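Local structure of ORF14 (Streptomyces clavuligerus, 2WPW) at residues Y180-W185 / T238-D243. The protein is a tandem GCN5-related N-acetyltransferase that binds acetyl-CoA and probably transfers acyl groups, although its acceptor is not established. Sequence-based numbering, arbitrary orientation.
Sequences YSLVTW and TGAVHD
The carbonyl oxygen of V241 takes the backbone N-H of S181, N to O 2.9 Å, and also the CA-H of Y180, whose CA lies 3.0 Å from V241 O. V241 N returns a bond to S181 O at 2.8 Å. V183 and G239 form the next hydrogen-bonded pair, by two reciprocal N-H...O bonds. The two strands run antiparallel at 148°. In this tandem GNAT protein, 180-185 is an outermost strand within the chain, laid along 234-242 in the second acetyltransferase-like half, away from the acetyl-CoA site. L182 and A240 share the face that packs on helix 280-295, with L182 CD2 and A240 CB 4.0 Å apart. On the other face V183 CG1 meets V241 CG2 at 3.9 Å, the side chains crossing at about a right angle beside Y193 of helix 191-199; V183 CG2 lies 3.5 Å from G239 CA, against a residue without a side chain. With CG beside its backbone N (chi1 -65°), Y180 brings its ring to H242, whose CD2 sits over one face near the rim, 3.8 Å from CZ; the ring planes meet at 59°. Y180 OH bonds to H275 ND1, and H242 ND1 to T245 OG1. Replacing Y180 with an alanine would probably uncover the side of H242 that the ring now meets and leave H275 ND1 without its hydroxyl partner. Beyond this pair, D243 turns its carboxylate back to the S181 hydroxyl, OG toward OD2, at a separation too short to be taken at face value.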
# COMPACT_ATOMS: atom_id res chain seq x y z
N TYR A 180 21.12 -19.68 14.78
CA TYR A 180 20.42 -18.40 14.53
C TYR A 180 19.82 -17.85 15.83
O TYR A 180 19.48 -18.64 16.69
CB TYR A 180 19.29 -18.64 13.49
CG TYR A 180 19.78 -19.05 12.11
CD1 TYR A 180 20.06 -20.39 11.80
CD2 TYR A 180 19.99 -18.11 11.14
CE1 TYR A 180 20.54 -20.75 10.55
CE2 TYR A 180 20.46 -18.44 9.92
CZ TYR A 180 20.74 -19.76 9.61
OH TYR A 180 21.19 -20.02 8.31
N SER A 181 19.64 -16.53 15.94
CA SER A 181 18.92 -15.86 17.04
C SER A 181 17.86 -14.90 16.50
O SER A 181 17.99 -14.42 15.36
CB SER A 181 19.86 -14.98 17.86
OG SER A 181 21.02 -15.66 18.19
N LEU A 182 16.86 -14.52 17.27
CA LEU A 182 15.95 -13.51 16.73
C LEU A 182 16.26 -12.14 17.27
O LEU A 182 16.78 -12.01 18.37
CB LEU A 182 14.52 -13.86 17.08
CG LEU A 182 14.17 -15.21 16.48
CD1 LEU A 182 12.70 -15.69 16.82
CD2 LEU A 182 14.44 -15.10 14.99
N VAL A 183 15.96 -11.10 16.50
CA VAL A 183 16.04 -9.70 17.01
C VAL A 183 14.75 -8.96 16.58
O VAL A 183 14.05 -9.42 15.69
CB VAL A 183 17.21 -8.97 16.41
CG1 VAL A 183 18.50 -9.65 16.79
CG2 VAL A 183 17.07 -8.99 14.88
N THR A 184 14.44 -7.83 17.23
CA THR A 184 13.28 -7.02 16.87
C THR A 184 13.62 -5.55 16.87
O THR A 184 14.50 -5.11 17.56
CB THR A 184 12.13 -7.26 17.78
OG1 THR A 184 12.53 -6.92 19.09
CG2 THR A 184 11.85 -8.70 17.82
N TRP A 185 12.89 -4.79 16.06
CA TRP A 185 12.94 -3.34 16.11
C TRP A 185 11.56 -2.75 15.70
O TRP A 185 10.65 -3.50 15.30
CB TRP A 185 14.09 -2.85 15.25
CG TRP A 185 14.01 -3.13 13.78
CD1 TRP A 185 13.38 -2.37 12.83
CD2 TRP A 185 14.65 -4.21 13.06
NE1 TRP A 185 13.59 -2.91 11.56
CE2 TRP A 185 14.36 -4.03 11.67
CE3 TRP A 185 15.45 -5.30 13.46
CZ2 TRP A 185 14.84 -4.89 10.68
CZ3 TRP A 185 15.91 -6.17 12.48
CH2 TRP A 185 15.58 -5.96 11.09
N THR A 238 10.79 -8.33 12.87
CA THR A 238 11.54 -9.31 13.60
C THR A 238 12.66 -9.67 12.68
O THR A 238 12.45 -9.84 11.48
CB THR A 238 10.67 -10.52 13.95
OG1 THR A 238 9.68 -10.11 14.89
CG2 THR A 238 11.48 -11.63 14.64
N GLY A 239 13.87 -9.76 13.21
CA GLY A 239 14.99 -10.22 12.39
C GLY A 239 15.55 -11.60 12.77
O GLY A 239 15.51 -11.98 13.94
N ALA A 240 16.07 -12.34 11.79
CA ALA A 240 16.83 -13.56 12.14
C ALA A 240 18.35 -13.38 11.90
O ALA A 240 18.78 -13.07 10.80
CB ALA A 240 16.27 -14.77 11.43
N VAL A 241 19.15 -13.55 12.95
CA VAL A 241 20.62 -13.36 12.81
C VAL A 241 21.37 -14.68 12.83
O VAL A 241 21.06 -15.59 13.62
CB VAL A 241 21.25 -12.42 13.89
CG1 VAL A 241 22.76 -12.36 13.71
CG2 VAL A 241 20.69 -10.99 13.82
N HIS A 242 22.33 -14.83 11.92
CA HIS A 242 23.22 -16.03 11.96
C HIS A 242 24.38 -15.80 12.92
O HIS A 242 25.24 -14.98 12.63
CB HIS A 242 23.80 -16.33 10.58
CG HIS A 242 24.60 -17.58 10.52
ND1 HIS A 242 25.96 -17.58 10.25
CD2 HIS A 242 24.25 -18.87 10.73
CE1 HIS A 242 26.41 -18.83 10.27
NE2 HIS A 242 25.40 -19.63 10.56
N ASP A 243 24.41 -16.52 14.03
CA ASP A 243 25.27 -16.15 15.16
C ASP A 243 26.76 -16.14 14.85
O ASP A 243 27.47 -15.16 15.12
CB ASP A 243 24.97 -17.05 16.38
CG ASP A 243 23.55 -16.80 16.99
OD1 ASP A 243 22.90 -17.79 17.41
OD2 ASP A 243 23.10 -15.62 17.06